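Double stranded RNA binding protein A (Xenopus laevis, PDB 1DI2) binds double-stranded RNA through its second dsRNA-binding domain, the fragment described here in complex with an RNA duplex. Local coordinates at residues F34-R39 with Q53-V58; G4-L9 with K62-F67. The protein carries 1 engineered substitution. All blocks are in the same frame, centred on the assembly; numbering follows the deposited sequence.

Interaction 1. Residues F34-R39 with Q53-V58; sequences FTITCR and QVAKRV. With nucleotides of chain B.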
loop_
_atom_site.group_PDB
_atom_site.type_symbol
_atom_site.label_atom_id
_atom_site.label_comp_id
_atom_site.label_asym_id
_atom_site.label_seq_id
_atom_site.Cartn_x
_atom_site.Cartn_y
_atom_site.Cartn_z
ATOM N N PHE E 34 4.856 9.449 7.021
ATOM C CA PHE E 34 6.247 9.798 6.787
ATOM C C PHE E 34 6.373 10.640 5.539
ATOM O O PHE E 34 5.593 10.501 4.600
ATOM C CB PHE E 34 7.122 8.539 6.640
ATOM C CG PHE E 34 7.141 7.675 7.862
ATOM C CD1 PHE E 34 6.096 6.790 8.120
ATOM C CD2 PHE E 34 8.148 7.817 8.808
ATOM C CE1 PHE E 34 6.057 6.063 9.309
ATOM C CE2 PHE E 34 8.115 7.093 10.002
ATOM C CZ PHE E 34 7.069 6.216 10.258
ATOM N N THR E 35 7.348 11.539 5.550
ATOM C CA THR E 35 7.604 12.374 4.393
ATOM C C THR E 35 9.077 12.187 4.060
ATOM O O THR E 35 9.942 12.302 4.930
ATOM C CB THR E 35 7.297 13.854 4.677
ATOM O OG1 THR E 35 5.905 13.995 4.981
ATOM C CG2 THR E 35 7.613 14.700 3.447
ATOM N N ILE E 36 9.347 11.857 2.803
ATOM C CA ILE E 36 10.710 11.636 2.352
ATOM C C ILE E 36 11.043 12.594 1.227
ATOM O O ILE E 36 10.204 12.867 0.379
ATOM C CB ILE E 36 10.878 10.177 1.867
ATOM C CG1 ILE E 36 10.833 9.249 3.086
ATOM C CG2 ILE E 36 12.175 10.016 1.036
ATOM C CD1 ILE E 36 11.094 7.792 2.773
ATOM N N THR E 37 12.258 13.133 1.252
ATOM C CA THR E 37 12.700 14.043 0.210
ATOM C C THR E 37 13.631 13.275 -0.735
ATOM O O THR E 37 14.532 12.546 -0.294
ATOM C CB THR E 37 13.461 15.270 0.798
ATOM O OG1 THR E 37 12.569 16.048 1.607
ATOM C CG2 THR E 37 13.994 16.179 -0.328
ATOM N N CYS E 38 13.386 13.421 -2.032
ATOM C CA CYS E 38 14.209 12.763 -3.037
ATOM C C CYS E 38 14.980 13.826 -3.820
ATOM O O CYS E 38 14.380 14.695 -4.451
ATOM C CB CYS E 38 13.352 11.952 -4.010
ATOM S SG CYS E 38 14.315 11.261 -5.406
ATOM N N ARG E 39 16.305 13.754 -3.756
ATOM C CA ARG E 39 17.176 14.682 -4.467
ATOM C C ARG E 39 18.064 13.962 -5.461
ATOM O O ARG E 39 18.734 12.985 -5.114
ATOM C CB ARG E 39 18.075 15.429 -3.485
ATOM C CG ARG E 39 17.401 16.542 -2.712
ATOM C CD ARG E 39 18.359 17.140 -1.694
ATOM N NE ARG E 39 17.879 18.422 -1.181
ATOM C CZ ARG E 39 17.998 19.582 -1.822
ATOM N NH1 ARG E 39 18.595 19.641 -3.008
ATOM N NH2 ARG E 39 17.511 20.686 -1.275
ATOM N N GLN E 53 8.614 3.259 3.278
ATOM C CA GLN E 53 8.707 2.605 1.982
ATOM C C GLN E 53 7.775 3.295 0.993
ATOM O O GLN E 53 8.184 3.651 -0.117
ATOM C CB GLN E 53 8.355 1.109 2.103
ATOM C CG GLN E 53 7.971 0.433 0.779
ATOM C CD GLN E 53 7.656 -1.059 0.924
ATOM O OE1 GLN E 53 7.051 -1.490 1.909
ATOM N NE2 GLN E 53 8.038 -1.843 -0.081
ATOM N N VAL E 54 6.524 3.493 1.400
ATOM C CA VAL E 54 5.560 4.141 0.529
ATOM C C VAL E 54 5.951 5.581 0.230
ATOM O O VAL E 54 5.918 5.999 -0.930
ATOM C CB VAL E 54 4.119 4.065 1.123
ATOM C CG1 VAL E 54 3.152 4.953 0.323
ATOM C CG2 VAL E 54 3.623 2.615 1.070
ATOM N N ALA E 55 6.339 6.336 1.260
ATOM C CA ALA E 55 6.737 7.732 1.061
ATOM C C ALA E 55 7.883 7.824 0.050
ATOM O O ALA E 55 7.924 8.738 -0.779
ATOM C CB ALA E 55 7.172 8.359 2.382
ATOM N N LYS E 56 8.813 6.872 0.123
ATOM C CA LYS E 56 9.958 6.855 -0.795
ATOM C C LYS E 56 9.502 6.640 -2.242
ATOM O O LYS E 56 10.012 7.272 -3.173
ATOM C CB LYS E 56 10.942 5.744 -0.405
ATOM C CG LYS E 56 12.143 5.629 -1.346
ATOM C CD LYS E 56 13.052 4.438 -0.989
ATOM C CE LYS E 56 14.262 4.362 -1.934
ATOM N NZ LYS E 56 15.112 3.139 -1.733
ATOM N N ARG E 57 8.537 5.746 -2.425
ATOM C CA ARG E 57 8.017 5.445 -3.755
ATOM C C ARG E 57 7.341 6.699 -4.324
ATOM O O ARG E 57 7.523 7.044 -5.485
ATOM C CB ARG E 57 7.012 4.288 -3.644
ATOM C CG ARG E 57 6.633 3.570 -4.941
ATOM C CD ARG E 57 5.746 2.353 -4.606
ATOM N NE ARG E 57 5.688 1.356 -5.673
ATOM C CZ ARG E 57 5.051 1.510 -6.830
ATOM N NH1 ARG E 57 4.391 2.627 -7.091
ATOM N NH2 ARG E 57 5.082 0.540 -7.731
ATOM N N VAL E 58 6.567 7.382 -3.490
ATOM C CA VAL E 58 5.855 8.584 -3.911
ATOM C C VAL E 58 6.826 9.702 -4.297
ATOM O O VAL E 58 6.632 10.382 -5.313
ATOM C CB VAL E 58 4.892 9.054 -2.799
ATOM C CG1 VAL E 58 4.268 10.406 -3.167
ATOM C CG2 VAL E 58 3.790 7.993 -2.606
ATOM P P C B 7 2.000 -0.721 8.053
ATOM O OP1 C B 7 2.112 -0.258 6.642
ATOM O OP2 C B 7 2.310 -2.127 8.389
ATOM O "O5'" C B 7 2.990 0.162 8.926
ATOM C "C5'" C B 7 2.973 1.583 8.837
ATOM C "C4'" C B 7 3.787 2.177 9.949
ATOM O "O4'" C B 7 3.188 1.857 11.240
ATOM C "C3'" C B 7 5.206 1.644 10.069
ATOM O "O3'" C B 7 6.048 2.280 9.114
ATOM C "C2'" C B 7 5.531 2.024 11.508
ATOM O "O2'" C B 7 5.734 3.420 11.638
ATOM C "C1'" C B 7 4.212 1.681 12.206
ATOM N N1 C B 7 4.172 0.291 12.672
ATOM C C2 C B 7 4.822 -0.031 13.860
ATOM O O2 C B 7 5.407 0.866 14.484
ATOM N N3 C B 7 4.799 -1.308 14.302
ATOM C C4 C B 7 4.164 -2.248 13.595
ATOM N N4 C B 7 4.167 -3.499 14.074
ATOM C C5 C B 7 3.498 -1.947 12.374
ATOM C C6 C B 7 3.524 -0.675 11.954
#

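Interaction 2. Residues G4-L9 with K62-F67; sequences GSLQEL and KLLTKF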
loop_
_atom_site.group_PDB
_atom_site.type_symbol
_atom_site.label_atom_id
_atom_site.label_comp_id
_atom_site.label_asym_id
_atom_site.label_seq_id
_atom_site.Cartn_x
_atom_site.Cartn_y
_atom_site.Cartn_z
ATOM N N GLY E 4 13.338 2.257 -8.807
ATOM C CA GLY E 4 14.232 1.621 -9.758
ATOM C C GLY E 4 14.370 2.386 -11.062
ATOM O O GLY E 4 15.471 2.520 -11.612
ATOM N N SER E 5 13.251 2.888 -11.571
ATOM C CA SER E 5 13.280 3.638 -12.818
ATOM C C SER E 5 14.084 4.924 -12.667
ATOM O O SER E 5 14.801 5.319 -13.586
ATOM C CB SER E 5 11.858 3.948 -13.282
ATOM O OG SER E 5 11.196 2.760 -13.678
ATOM N N LEU E 6 13.978 5.561 -11.509
ATOM C CA LEU E 6 14.718 6.791 -11.268
ATOM C C LEU E 6 16.224 6.498 -11.192
ATOM O O LEU E 6 17.042 7.241 -11.743
ATOM C CB LEU E 6 14.247 7.453 -9.970
ATOM C CG LEU E 6 15.047 8.709 -9.601
ATOM C CD1 LEU E 6 14.916 9.736 -10.719
ATOM C CD2 LEU E 6 14.529 9.297 -8.305
ATOM N N GLN E 7 16.593 5.405 -10.523
ATOM C CA GLN E 7 18.007 5.049 -10.409
ATOM C C GLN E 7 18.613 4.813 -11.788
ATOM O O GLN E 7 19.722 5.286 -12.075
ATOM C CB GLN E 7 18.198 3.787 -9.553
ATOM C CG GLN E 7 19.646 3.324 -9.474
ATOM C CD GLN E 7 19.856 2.175 -8.497
ATOM O OE1 GLN E 7 19.579 2.303 -7.303
ATOM N NE2 GLN E 7 20.353 1.050 -9.001
ATOM N N GLU E 8 17.886 4.081 -12.636
ATOM C CA GLU E 8 18.358 3.776 -13.986
ATOM C C GLU E 8 18.536 5.032 -14.818
ATOM O O GLU E 8 19.494 5.141 -15.596
ATOM C CB GLU E 8 17.392 2.803 -14.663
ATOM C CG GLU E 8 17.565 1.362 -14.184
ATOM C CD GLU E 8 16.484 0.446 -14.709
ATOM O OE1 GLU E 8 16.194 0.493 -15.922
ATOM O OE2 GLU E 8 15.934 -0.330 -13.905
ATOM N N LEU E 9 17.600 5.965 -14.664
ATOM C CA LEU E 9 17.668 7.243 -15.363
ATOM C C LEU E 9 18.989 7.916 -15.001
ATOM O O LEU E 9 19.781 8.272 -15.882
ATOM C CB LEU E 9 16.506 8.144 -14.925
ATOM C CG LEU E 9 16.475 9.573 -15.481
ATOM C CD1 LEU E 9 16.358 9.512 -16.991
ATOM C CD2 LEU E 9 15.294 10.354 -14.885
ATOM N N LYS E 62 7.101 11.290 -8.071
ATOM C CA LYS E 62 6.930 12.723 -8.300
ATOM C C LYS E 62 8.129 13.306 -9.031
ATOM O O LYS E 62 7.982 14.155 -9.913
ATOM C CB LYS E 62 6.756 13.481 -6.987
ATOM C CG LYS E 62 5.422 13.285 -6.303
ATOM C CD LYS E 62 5.317 14.247 -5.139
ATOM C CE LYS E 62 3.959 14.185 -4.486
ATOM N NZ LYS E 62 3.887 15.143 -3.355
ATOM N N LEU E 63 9.321 12.847 -8.666
ATOM C CA LEU E 63 10.524 13.366 -9.296
ATOM C C LEU E 63 10.572 12.996 -10.781
ATOM O O LEU E 63 10.969 13.810 -11.609
ATOM C CB LEU E 63 11.756 12.867 -8.534
ATOM C CG LEU E 63 13.024 13.663 -8.832
ATOM C CD1 LEU E 63 13.835 13.831 -7.576
ATOM C CD2 LEU E 63 13.809 12.993 -9.936
ATOM N N LEU E 64 10.151 11.775 -11.107
ATOM C CA LEU E 64 10.111 11.312 -12.489
ATOM C C LEU E 64 9.097 12.127 -13.282
ATOM O O LEU E 64 9.316 12.464 -14.447
ATOM C CB LEU E 64 9.735 9.833 -12.544
ATOM C CG LEU E 64 10.818 8.885 -12.027
ATOM C CD1 LEU E 64 10.271 7.476 -11.908
ATOM C CD2 LEU E 64 11.989 8.938 -12.999
ATOM N N THR E 65 7.975 12.433 -12.636
ATOM C CA THR E 65 6.923 13.221 -13.252
ATOM C C THR E 65 7.447 14.655 -13.453
ATOM O O THR E 65 7.119 15.308 -14.458
ATOM C CB THR E 65 5.643 13.203 -12.380
ATOM O OG1 THR E 65 4.987 11.932 -12.526
ATOM C CG2 THR E 65 4.699 14.340 -12.767
ATOM N N LYS E 66 8.267 15.141 -12.527
ATOM C CA LYS E 66 8.822 16.488 -12.688
ATOM C C LYS E 66 9.881 16.445 -13.774
ATOM O O LYS E 66 10.115 17.429 -14.486
ATOM C CB LYS E 66 9.441 17.001 -11.386
ATOM C CG LYS E 66 9.915 18.442 -11.477
ATOM C CD LYS E 66 10.367 18.971 -10.122
ATOM C CE LYS E 66 10.829 20.418 -10.250
ATOM N NZ LYS E 66 11.269 20.963 -8.949
ATOM N N PHE E 67 10.503 15.281 -13.922
ATOM C CA PHE E 67 11.546 15.119 -14.922
ATOM C C PHE E 67 10.975 15.136 -16.328
ATOM O O PHE E 67 11.595 15.708 -17.230
ATOM C CB PHE E 67 12.314 13.808 -14.716
ATOM C CG PHE E 67 13.249 13.468 -15.852
ATOM C CD1 PHE E 67 14.409 14.212 -16.081
ATOM C CD2 PHE E 67 12.929 12.444 -16.745
ATOM C CE1 PHE E 67 15.231 13.939 -17.187
ATOM C CE2 PHE E 67 13.745 12.168 -17.850
ATOM C CZ PHE E 67 14.897 12.920 -18.070
#

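Interaction 1. Residues F34-R39 with Q53-V58
Ile36 lays its CG1 branch against the methyl of Ala55, with CG1 3.8 Å from Ala55 CB, and then runs past it to the next residue of the helix. Its first torsion sets CG1 anti to the carbonyl carbon (chi1 -71°), and the extended chi2 of -175° carries CD1 over the backbone of Lys56, 3.6 Å from Lys56 N and about as close to Lys56 CB. The Lys56 chain crosses the isoleucine obliquely and runs on, fully extended, to a cation-pi contact with Tyr20.

Ala55 CB rests on the strand between residues 34 and 36, and it also meets the backbone of Phe34, with Ala55 CB 3.5 Å from Phe34 O, while the two CB atoms lie 4.3 Å apart. With only a methyl between them, helix and strand come close: the CA atoms of Ile36 and Ala55 are 5.7 Å apart, and the segment axes approach to 7.2 Å at a crossing angle of -38°. No hydrogen bond spans the contact, which rests on apolar packing.

Phe34 starts toward the helix at CB, but its ring leads away to the RNA. There the 2'-hydroxyl of cytidine C7 of chain B sits at the ring edge, near its plane, with O2' 3.4 Å from CZ. The same strand pairs through its backbone with both neighbours, as between Phe34 and Gly49 and between Thr37 and Thr21. A C-terminal helix packed across the central strand of a three-stranded antiparallel sheet is the core of the alpha-beta-beta-beta-alpha fold of dsRNA-binding domains.

Interaction 2. Residues G4-L9 with K62-F67
The side chains of Leu9 and Phe67 extend into the gap from the two helices, and the leucine's end lies over one face of the ring. Its CD2 stands 3.7 Å from the centroid of the Phe67 ring and only 13° off the ring normal, a well-centred CH-pi contact. CD1 instead flanks the ring's rim at CE2 and CZ, 3.8 Å from Phe67 CE2. Each of these side chains has CG anti to its own backbone N, which extends both across the gap between the helices.

One turn back, Leu64 is the bump that fills the hollow on helix 2-13 bordered by Ser5, Leu6 and Leu9. Its CA-CB bond does not aim straight at the partner, yet chi1 of -70° and an extended chi2 bring the forked end closer. CD1 settles beside Ser5, 4.1 Å from Ser5 CB, whereas CD2 lies against Leu6, 3.8 Å from Leu6 CD1, and reaches Leu9 CD2 at 4.1 Å.

Leu6 in turn pushes its CD1 between Leu63 and Leu64. It crosses Leu63 at about a right angle, and the pair Leu6 CD1 to Leu63 CD2, at 3.5 Å, is the tightest of the interface. The segment axes remain 10.2 Å apart with an angle of 48° between their directions, a spacing bridged by leucine and phenylalanine side chains without any hydrogen bond across. Ser5 OG instead bonds to Met1 O.

Leu6 and Leu63 also touch Cys38 of strand 33-40, and Leu63 continues to Phe43 of strand 43-49. Leu9 meets Trp15 in the loop after its helix. The N-terminal helix is thereby docked beside the C-terminal one, with the inner leucines turned to the sheet.

Helix 52-68 serves both contacts, its first third in interaction 1 and its last part in interaction 2, with the centres of the two contacts about 13 Å apart. Interaction 1 joins helix to sheet, its centre about 4 Å from that of the chain; interaction 2, its centre about 9 Å from it, joins helix to helix and is partly buried. Both are apolar, but alanine gives close backbone approach in the first, while leucines and a ring span a wider gap in the second, burying 274 against 183 Å². They meet at Cys38, whose SG lies 3.5 Å from Leu6 CD2. Only interaction 1 borders the RNA; the nearest atom of interaction 2 is about 17 Å from the bound nucleic acid.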